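Side-chain contacts in Cys-Gly metallodipeptidase DUG1 (Saccharomyces cerevisiae, PDB 4G1P), which hydrolyses Cys-Gly as a zinc- or manganese-dependent dipeptidase of the M20A family and serves as the catalytic subunit of the complex that degrades glutathione: residues K177-E180 and L181-E185; G89-P92 and S93-T96; V122-E125 and A126-I129; Y471-Y474 and Y475-S478; D367-F370 and K371-N374. One frame throughout, in Å; residues are numbered along the deposited sequence.

Contact 1 (K177-E180 and L181-E185)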
# COMPACT_ATOMS: atom_id res chain seq x y z
N LYS A 177 23.18 -11.68 -8.15
CA LYS A 177 24.48 -12.34 -8.04
C LYS A 177 24.65 -13.58 -8.93
O LYS A 177 25.75 -14.12 -9.05
CB LYS A 177 24.82 -12.66 -6.58
CG LYS A 177 24.72 -11.47 -5.65
CD LYS A 177 26.02 -10.70 -5.58
CE LYS A 177 27.07 -11.47 -4.80
NZ LYS A 177 28.43 -10.88 -4.95
N LEU A 178 23.55 -14.04 -9.54
CA LEU A 178 23.58 -15.24 -10.38
C LEU A 178 24.46 -15.01 -11.61
O LEU A 178 25.24 -15.89 -12.01
CB LEU A 178 22.16 -15.61 -10.81
CG LEU A 178 22.03 -16.81 -11.76
CD1 LEU A 178 22.59 -18.09 -11.15
CD2 LEU A 178 20.58 -17.00 -12.15
N ASP A 179 24.29 -13.83 -12.19
CA ASP A 179 25.12 -13.30 -13.26
C ASP A 179 26.59 -13.64 -13.07
O ASP A 179 27.21 -14.29 -13.91
CB ASP A 179 24.95 -11.78 -13.29
CG ASP A 179 25.45 -11.16 -14.57
OD1 ASP A 179 25.46 -11.87 -15.60
OD2 ASP A 179 25.82 -9.96 -14.56
N GLU A 180 27.15 -13.19 -11.94
CA GLU A 180 28.54 -13.45 -11.62
C GLU A 180 28.85 -14.93 -11.55
O GLU A 180 29.91 -15.38 -12.00
CB GLU A 180 28.92 -12.79 -10.30
CG GLU A 180 28.68 -11.30 -10.28
CD GLU A 180 28.67 -10.75 -8.87
OE1 GLU A 180 29.60 -11.06 -8.09
OE2 GLU A 180 27.71 -10.00 -8.53
N LEU A 181 27.92 -15.69 -10.98
CA LEU A 181 28.13 -17.13 -10.81
C LEU A 181 28.35 -17.84 -12.14
O LEU A 181 29.25 -18.65 -12.28
CB LEU A 181 26.96 -17.77 -10.08
CG LEU A 181 27.19 -19.27 -9.87
CD1 LEU A 181 28.52 -19.49 -9.16
CD2 LEU A 181 26.05 -19.91 -9.09
N ILE A 182 27.51 -17.51 -13.12
CA ILE A 182 27.59 -18.16 -14.42
C ILE A 182 28.92 -17.83 -15.09
O ILE A 182 29.62 -18.72 -15.56
CB ILE A 182 26.42 -17.73 -15.29
CG1 ILE A 182 25.15 -18.38 -14.75
CG2 ILE A 182 26.63 -18.12 -16.72
CD1 ILE A 182 23.96 -17.48 -14.80
N LYS A 183 29.27 -16.55 -15.10
CA LYS A 183 30.54 -16.10 -15.68
C LYS A 183 31.72 -16.73 -14.96
O LYS A 183 32.68 -17.14 -15.60
CB LYS A 183 30.67 -14.59 -15.61
CG LYS A 183 29.76 -13.85 -16.55
CD LYS A 183 29.73 -12.38 -16.20
CE LYS A 183 28.80 -11.60 -17.12
NZ LYS A 183 28.47 -10.27 -16.54
N LYS A 184 31.64 -16.80 -13.63
CA LYS A 184 32.72 -17.36 -12.82
C LYS A 184 32.87 -18.84 -13.08
O LYS A 184 33.95 -19.40 -12.94
CB LYS A 184 32.43 -17.16 -11.33
CG LYS A 184 33.37 -17.94 -10.39
CD LYS A 184 32.95 -17.85 -8.93
CE LYS A 184 34.03 -18.38 -7.99
NZ LYS A 184 34.07 -17.53 -6.76
N GLU A 185 31.79 -19.48 -13.49
CA GLU A 185 31.79 -20.92 -13.55
C GLU A 185 31.74 -21.43 -14.98
O GLU A 185 31.58 -22.63 -15.22
CB GLU A 185 30.64 -21.46 -12.73
CG GLU A 185 30.99 -22.71 -11.98
CD GLU A 185 32.18 -22.54 -11.08
OE1 GLU A 185 32.33 -21.46 -10.48
OE2 GLU A 185 32.98 -23.50 -10.98
O HOH W 1 25.73 -10.14 -17.83
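D179 and K183, four residues apart, meet through their charged ends. K183 NZ lies 3.3 Å from D179 OD2 and 3.5 Å from D179 OD1, so the ammonium sits against both oxygens. The pair counts as a salt bridge, but the hydrogen bond to OD2 is weak. Water 1 bridges the pair: it donates to D179 OD1 at 2.8 Å and accepts from K183 NZ at 3.0 Å. K183 gets there as a chain extended beyond CG, its CG 3.7 Å from D179 O. D179 meets it with CG anti to its backbone N (chi1 -164°), which carries the carboxylate along the helix toward K183. OD1 has a further partner in the hydroxyl of T428, which ties the carboxylate to helix 426-433 as well.

This is the i to i+4 pairing of an alpha helix, here helix 178-185, with K177 as N-cap residue. The backbone bond from K183 N to D179 O is almost straight at the hydrogen (177°) and joins the same two residues through the main chain. On the inner surface I182 CD1 approaches L178 CG to 3.7 Å, the two chains slanting across each other, while L178 CD1 and L181 CD2 touch more loosely at 4.4 Å. V83 of strand 83-88 packs on L178 and L181, and I425 on L178 and I182, burying this leucine-isoleucine surface. On the outer side K177 NZ reaches E180 OE1 at 3.4 Å, a long salt bridge whose hydrogen bond is weak, beside the helix start.

Contact 2 (G89-P92 and S93-T96)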
# COMPACT_ATOMS: atom_id res chain seq x y z
N GLY A 89 24.33 -38.07 -15.05
CA GLY A 89 25.13 -38.71 -16.08
C GLY A 89 26.48 -38.04 -16.26
O GLY A 89 26.63 -36.84 -16.03
N SER A 90 27.47 -38.83 -16.66
CA SER A 90 28.78 -38.28 -16.98
C SER A 90 29.44 -39.09 -18.08
O SER A 90 30.57 -39.55 -17.94
CB SER A 90 29.69 -38.17 -15.74
OG SER A 90 29.63 -39.32 -14.91
N ASP A 91 28.70 -39.26 -19.17
CA ASP A 91 29.19 -39.96 -20.35
C ASP A 91 29.86 -38.97 -21.29
O ASP A 91 29.20 -38.09 -21.84
CB ASP A 91 28.04 -40.67 -21.05
CG ASP A 91 28.50 -41.53 -22.21
OD1 ASP A 91 29.52 -41.21 -22.85
OD2 ASP A 91 27.81 -42.53 -22.50
N PRO A 92 31.16 -39.14 -21.52
CA PRO A 92 31.96 -38.18 -22.30
C PRO A 92 31.62 -38.20 -23.78
O PRO A 92 32.13 -37.35 -24.51
CB PRO A 92 33.39 -38.65 -22.08
CG PRO A 92 33.32 -39.65 -20.95
CD PRO A 92 31.98 -40.27 -21.06
N SER A 93 30.78 -39.13 -24.21
CA SER A 93 30.38 -39.18 -25.62
C SER A 93 29.02 -38.56 -25.82
O SER A 93 28.54 -38.45 -26.94
CB SER A 93 30.35 -40.61 -26.14
OG SER A 93 29.28 -41.32 -25.55
N LYS A 94 28.37 -38.15 -24.74
CA LYS A 94 27.05 -37.57 -24.87
C LYS A 94 27.13 -36.05 -24.82
O LYS A 94 28.06 -35.48 -24.24
CB LYS A 94 26.11 -38.10 -23.79
CG LYS A 94 25.78 -39.57 -23.94
CD LYS A 94 24.49 -39.91 -23.19
CE LYS A 94 24.08 -41.35 -23.37
NZ LYS A 94 24.64 -42.19 -22.28
N LYS A 95 26.16 -35.39 -25.44
CA LYS A 95 26.05 -33.95 -25.29
C LYS A 95 25.64 -33.56 -23.86
O LYS A 95 25.00 -34.34 -23.14
CB LYS A 95 25.07 -33.38 -26.31
CG LYS A 95 25.50 -33.59 -27.74
CD LYS A 95 24.37 -33.28 -28.70
CE LYS A 95 24.75 -33.57 -30.15
NZ LYS A 95 23.64 -33.28 -31.12
N THR A 96 26.01 -32.37 -23.44
CA THR A 96 25.61 -31.89 -22.13
C THR A 96 24.60 -30.76 -22.22
O THR A 96 24.88 -29.71 -22.79
CB THR A 96 26.82 -31.44 -21.33
OG1 THR A 96 27.66 -32.56 -21.10
CG2 THR A 96 26.39 -30.85 -20.01
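The chain reverses from D91 to K94 in a type I beta turn, closed by K94 N donating to D91 O at 3.0 Å. D91 then organises the turn with its carboxylate. Its CG stands anti to the backbone N (chi1 -175°), which swings the group over the turn instead of out from it. OD1 receives two donors of the same residue, S93 N at 2.8 Å and S93 OG at 2.7 Å. Both approach from one face of the carboxylate, the amide on the anti side and the hydroxyl from farther out of the plane (39°). The S93 hydroxyl can join the amide because OG sits between the backbone N and the carbonyl carbon.

OD2, the other oxygen, is met on its anti side, tilted well out of the carboxylate plane, by K94 NZ at 3.2 Å, a salt bridge with a hydrogen bond in it. K94 crosses D91 at about a right angle: its CG rests 3.8 Å from D91 CG, and a bend at the last torsion (chi4 92°) turns the ammonium back to the carboxylate. That ammonium also forms a salt bridge with E158, so it serves two acids, and each group would probably favour its charged form. D91 O has a second donor in the side chain of N162, on strand 162-168.

With OD1 bonded to the amide two residues on, the arrangement is an Asx turn superposed on a type I beta turn, here making the surface connection between strands 83-88 and 96-102 of the six-stranded mixed sheet.

Contact 3 (V122-E125 and A126-I129)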
# COMPACT_ATOMS: atom_id res chain seq x y z
N VAL A 122 -3.96 -27.49 -4.92
CA VAL A 122 -5.17 -28.22 -5.21
C VAL A 122 -5.08 -28.84 -6.59
O VAL A 122 -4.95 -28.12 -7.58
CB VAL A 122 -6.39 -27.30 -5.19
CG1 VAL A 122 -7.61 -28.01 -5.80
CG2 VAL A 122 -6.67 -26.81 -3.78
N ILE A 123 -5.17 -30.17 -6.64
CA ILE A 123 -5.06 -30.90 -7.89
C ILE A 123 -6.41 -31.49 -8.28
O ILE A 123 -6.93 -32.34 -7.58
CB ILE A 123 -4.06 -32.08 -7.77
CG1 ILE A 123 -2.66 -31.55 -7.45
CG2 ILE A 123 -4.07 -32.94 -9.04
CD1 ILE A 123 -1.57 -32.59 -7.54
N ASP A 124 -6.98 -31.03 -9.38
CA ASP A 124 -8.28 -31.52 -9.82
C ASP A 124 -8.14 -32.24 -11.15
O ASP A 124 -8.13 -31.61 -12.20
CB ASP A 124 -9.27 -30.35 -9.95
CG ASP A 124 -10.67 -30.79 -10.37
OD1 ASP A 124 -10.88 -31.99 -10.68
OD2 ASP A 124 -11.58 -29.93 -10.39
N GLU A 125 -8.05 -33.57 -11.08
CA GLU A 125 -7.89 -34.40 -12.27
C GLU A 125 -9.14 -34.43 -13.14
O GLU A 125 -9.08 -34.77 -14.32
CB GLU A 125 -7.46 -35.82 -11.88
CG GLU A 125 -6.05 -35.89 -11.33
CD GLU A 125 -5.55 -37.31 -11.13
OE1 GLU A 125 -5.75 -37.87 -10.03
OE2 GLU A 125 -4.93 -37.88 -12.07
N ALA A 126 -10.28 -34.05 -12.57
CA ALA A 126 -11.51 -33.98 -13.34
C ALA A 126 -11.53 -32.76 -14.27
O ALA A 126 -11.86 -32.87 -15.44
CB ALA A 126 -12.71 -33.99 -12.44
N LYS A 127 -11.17 -31.59 -13.74
CA LYS A 127 -11.04 -30.43 -14.61
C LYS A 127 -9.69 -30.44 -15.31
O LYS A 127 -9.52 -29.78 -16.33
CB LYS A 127 -11.21 -29.13 -13.84
CG LYS A 127 -12.57 -28.89 -13.29
CD LYS A 127 -12.64 -27.49 -12.69
CE LYS A 127 -13.92 -27.26 -11.89
NZ LYS A 127 -13.63 -26.38 -10.73
N GLY A 128 -8.74 -31.18 -14.75
CA GLY A 128 -7.39 -31.21 -15.26
C GLY A 128 -6.60 -29.94 -15.00
O GLY A 128 -5.92 -29.43 -15.89
N ILE A 129 -6.69 -29.42 -13.77
CA ILE A 129 -5.91 -28.25 -13.38
C ILE A 129 -5.29 -28.41 -12.01
O ILE A 129 -5.81 -29.10 -11.14
CB ILE A 129 -6.73 -26.95 -13.37
CG1 ILE A 129 -8.12 -27.21 -12.80
CG2 ILE A 129 -6.87 -26.39 -14.78
CD1 ILE A 129 -8.21 -27.09 -11.29
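D124 and I129 pair through their backbones as the last rung of a beta hairpin. Of the backbone hydrogen bonds, D124 N to I129 O (2.9 Å) is nearly straight, at 171°, and I129 N returns to D124 O at 3.1 Å. The same carbonyl also takes G128 N, at 2.7 Å but so bent (126°) that the bond is weak. Two successive residues thus face D124, which is a G1 beta bulge, and G128 occupies its first position with the positive phi (72°) that is usual at this position.

Side-chain to backbone bonds hold the loop. D124 CG lies anti to its own N, which carries the carboxylate over the turn, where OD1 is met by K127 N at 3.1 Å from far above the carboxylate plane. A126 N reaches the same oxygen at 2.9 Å, though only in a weak, bent bond. One acceptor therefore gathers two consecutive amides at the tip of the hairpin.

The remaining contacts are apolar or electrostatic. The apolar one lies on the face of the sheet shared by D124 and I129, where I129 CD1 rests 3.7 Å from D124 CB. The electrostatic one comes from K127, whose chain runs past D124 OD2 and ends with NZ 4.1 Å from that oxygen, a proximity of opposite charges rather than a salt bridge.

Strand 122-124 is the outer strand of a three-stranded antiparallel sheet in which 129-131 is central and 455-457 lies beyond it. I123 and E125 pack on helix 16-28, against F20 in both cases, and G128 forms a backbone hydrogen bond with I458.

Contact 4 (Y471-Y474 and Y475-S478)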
# COMPACT_ATOMS: atom_id res chain seq x y z
N TYR A 471 12.49 -33.87 -26.69
CA TYR A 471 13.48 -32.85 -27.02
C TYR A 471 14.90 -33.27 -26.64
O TYR A 471 15.81 -33.16 -27.46
CB TYR A 471 13.11 -31.50 -26.40
CG TYR A 471 14.32 -30.70 -26.03
CD1 TYR A 471 15.04 -30.01 -26.99
CD2 TYR A 471 14.75 -30.65 -24.72
CE1 TYR A 471 16.16 -29.29 -26.64
CE2 TYR A 471 15.86 -29.94 -24.37
CZ TYR A 471 16.56 -29.26 -25.33
OH TYR A 471 17.67 -28.54 -24.98
N LEU A 472 15.11 -33.76 -25.42
CA LEU A 472 16.43 -34.25 -25.05
C LEU A 472 16.86 -35.41 -25.96
O LEU A 472 18.02 -35.50 -26.37
CB LEU A 472 16.49 -34.68 -23.57
CG LEU A 472 16.34 -33.57 -22.51
CD1 LEU A 472 16.21 -34.16 -21.12
CD2 LEU A 472 17.50 -32.61 -22.55
N GLN A 473 15.92 -36.28 -26.29
CA GLN A 473 16.22 -37.42 -27.13
C GLN A 473 16.62 -36.97 -28.53
O GLN A 473 17.66 -37.39 -29.05
CB GLN A 473 15.01 -38.35 -27.20
CG GLN A 473 15.25 -39.58 -28.07
CD GLN A 473 16.43 -40.41 -27.60
OE1 GLN A 473 16.50 -40.80 -26.44
NE2 GLN A 473 17.36 -40.67 -28.50
N TYR A 474 15.80 -36.12 -29.13
CA TYR A 474 16.07 -35.69 -30.50
C TYR A 474 17.34 -34.86 -30.58
O TYR A 474 18.13 -35.02 -31.51
CB TYR A 474 14.91 -34.90 -31.07
CG TYR A 474 13.71 -35.73 -31.39
CD1 TYR A 474 13.84 -37.09 -31.66
CD2 TYR A 474 12.44 -35.17 -31.41
CE1 TYR A 474 12.72 -37.87 -31.95
CE2 TYR A 474 11.33 -35.93 -31.70
CZ TYR A 474 11.46 -37.28 -31.97
OH TYR A 474 10.33 -38.01 -32.24
N TYR A 475 17.52 -33.97 -29.61
CA TYR A 475 18.73 -33.17 -29.58
C TYR A 475 19.96 -34.08 -29.57
O TYR A 475 20.91 -33.85 -30.33
CB TYR A 475 18.74 -32.19 -28.40
CG TYR A 475 20.01 -31.39 -28.35
CD1 TYR A 475 20.26 -30.38 -29.27
CD2 TYR A 475 21.00 -31.67 -27.42
CE1 TYR A 475 21.43 -29.66 -29.25
CE2 TYR A 475 22.18 -30.95 -27.38
CZ TYR A 475 22.38 -29.95 -28.30
OH TYR A 475 23.54 -29.23 -28.28
N SER A 476 19.92 -35.14 -28.76
CA SER A 476 21.03 -36.09 -28.70
C SER A 476 21.31 -36.75 -30.05
O SER A 476 22.42 -37.21 -30.30
CB SER A 476 20.77 -37.18 -27.66
OG SER A 476 19.80 -38.10 -28.12
N GLU A 477 20.30 -36.80 -30.92
CA GLU A 477 20.46 -37.43 -32.23
C GLU A 477 20.90 -36.46 -33.33
O GLU A 477 21.51 -36.87 -34.29
CB GLU A 477 19.19 -38.16 -32.65
CG GLU A 477 18.83 -39.34 -31.76
CD GLU A 477 17.38 -39.77 -31.93
OE1 GLU A 477 16.69 -39.23 -32.82
OE2 GLU A 477 16.92 -40.64 -31.17
N SER A 478 20.59 -35.17 -33.17
CA SER A 478 20.93 -34.17 -34.19
C SER A 478 22.42 -34.08 -34.41
O SER A 478 23.18 -33.98 -33.45
CB SER A 478 20.48 -32.79 -33.75
OG SER A 478 21.54 -32.12 -33.09
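The Y474 ring and the E477 carboxylate lie at 59° to each other, and E477 OE1 approaches the ring at its edge, near the ring plane, 3.7 Å from Y474 CD1. The second oxygen of that carboxylate serves another flat group, the amide of Q473. These groups meet on the last turns of helix 458-477, where residues three and four apart come side by side.

Q473 NE2 donates to E477 OE2 at 2.7 Å. The amide and carboxylate planes are 52° apart, and the nitrogen meets the oxygen from above the carboxylate plane. Q473 can reach it because its CG, anti to the backbone N, is followed by a bend at chi2 (58°) that runs the chain towards E477, itself extended beyond CG. E477 is thus shared between two side chains, gripped by the amide at one oxygen and meeting the tyrosine edge with the other. Y471, on the inner side of the helix, touches Y475 through CE1, 4.3 Å from Y475 CB; its hydroxyl is hydrogen-bonded to Q398 of helix 397-410. K404 and L408 of that helix touch Y474, and A401 touches Y475, while V97 of strand 96-102 packs on Y471, L472 and Y475.

In the backbone, Y475 N to Y471 O (2.9 Å) and S476 N to L472 O (3.1 Å) keep the alpha pattern. One acceptor then takes two amides: Y474 O receives E477 N at 2.9 Å and S478 N at 3.0 Å.

Contact 5 (D367-F370 and K371-N374)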
# COMPACT_ATOMS: atom_id res chain seq x y z
N ASP A 367 13.66 13.97 -13.20
CA ASP A 367 14.27 15.12 -12.56
C ASP A 367 13.69 16.41 -13.14
O ASP A 367 13.38 17.38 -12.41
CB ASP A 367 15.79 15.09 -12.72
CG ASP A 367 16.47 14.09 -11.78
OD1 ASP A 367 15.82 13.60 -10.84
OD2 ASP A 367 17.67 13.81 -11.96
N ALA A 368 13.50 16.41 -14.45
CA ALA A 368 13.08 17.62 -15.14
C ALA A 368 11.62 17.90 -14.84
O ALA A 368 11.21 19.05 -14.68
CB ALA A 368 13.28 17.47 -16.62
N LYS A 369 10.83 16.84 -14.80
CA LYS A 369 9.42 17.00 -14.53
C LYS A 369 9.30 17.52 -13.11
O LYS A 369 8.60 18.50 -12.85
CB LYS A 369 8.69 15.67 -14.69
CG LYS A 369 7.22 15.74 -14.36
CD LYS A 369 6.52 16.76 -15.22
CE LYS A 369 5.04 16.79 -14.92
NZ LYS A 369 4.31 17.69 -15.83
N PHE A 370 10.02 16.88 -12.19
CA PHE A 370 9.93 17.28 -10.80
C PHE A 370 10.33 18.72 -10.62
O PHE A 370 9.64 19.46 -9.94
CB PHE A 370 10.76 16.40 -9.87
CG PHE A 370 10.76 16.89 -8.46
CD1 PHE A 370 9.65 16.72 -7.65
CD2 PHE A 370 11.86 17.56 -7.94
CE1 PHE A 370 9.64 17.19 -6.35
CE2 PHE A 370 11.86 18.04 -6.63
CZ PHE A 370 10.75 17.85 -5.84
N LYS A 371 11.44 19.12 -11.23
CA LYS A 371 11.93 20.49 -11.09
C LYS A 371 10.92 21.51 -11.60
O LYS A 371 10.78 22.60 -11.04
CB LYS A 371 13.26 20.66 -11.80
CG LYS A 371 13.84 22.06 -11.70
CD LYS A 371 15.02 22.24 -12.64
CE LYS A 371 15.51 23.67 -12.68
NZ LYS A 371 16.48 23.87 -13.79
N SER A 372 10.20 21.14 -12.66
CA SER A 372 9.18 22.02 -13.21
C SER A 372 7.96 22.15 -12.31
O SER A 372 7.00 22.85 -12.65
CB SER A 372 8.72 21.49 -14.56
OG SER A 372 7.77 20.46 -14.39
N LEU A 373 7.97 21.45 -11.18
CA LEU A 373 6.85 21.52 -10.26
C LEU A 373 7.00 22.71 -9.33
O LEU A 373 6.02 23.18 -8.77
CB LEU A 373 6.75 20.25 -9.44
CG LEU A 373 6.39 19.01 -10.22
CD1 LEU A 373 5.82 18.00 -9.25
CD2 LEU A 373 5.39 19.33 -11.30
N ASN A 374 8.23 23.19 -9.18
CA ASN A 374 8.53 24.26 -8.25
C ASN A 374 8.09 23.84 -6.86
O ASN A 374 7.27 24.49 -6.21
CB ASN A 374 7.85 25.57 -8.67
CG ASN A 374 8.53 26.23 -9.86
OD1 ASN A 374 9.76 26.34 -9.91
ND2 ASN A 374 7.73 26.67 -10.83
O HOH W 2 5.40 20.41 -15.31
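K371 N to D367 O (2.9 Å) and S372 N to A368 O (3.1 Å) continue the helical pattern, after which L373 N shortens the step by bonding to F370 O, also at 2.9 Å. N374 N then bonds to K371 O and completes a type I beta turn from K371 to N374, and N374 itself leaves the helical region with a positive phi of 57°.

Among the side chains, S372 folds back onto the helix: its OG lies between the backbone N and the carbonyl carbon (chi1 81°) and donates to K369 O at 2.6 Å. Water 2 donates to the same hydroxyl oxygen and accepts from K369 NZ at 3.0 Å, so the water bridges lysine and serine across the turn. L373 packs back on the F370 carbonyl, and its CD1 reaches F370 CD1 at 4.3 Å. D247 of helix 244-252 lies against both of these apolar side chains, and L373 and N374 also touch S258 and K259 of the second subunit.

The shortened last turn, followed by a residue of positive phi, is a C-terminal helix ending, here taking the chain from helix 355-371 towards strand 378-391 beside the dimer partner.

Contacts 2 and 4 are the one pair that touches: K95 NZ, just past the turn of contact 2, probably donates to Y475 O at 2.9 Å and to S478 O, and its charge lies against the Y475 ring as a cation-pi contact. The end of helix 458-477 is thereby held to the start of strand 96-102. Contact 1 comes closest to the catalytic centre, with the L178 side chain about 7 Å from those of H102 and E171, a probable zinc ligand and probable proton acceptor, and about 11 Å from the bound glycine. The others lie away from the annotated sites. Contact 5, at the dimer partner, is 60 Å from contact 2 between centres.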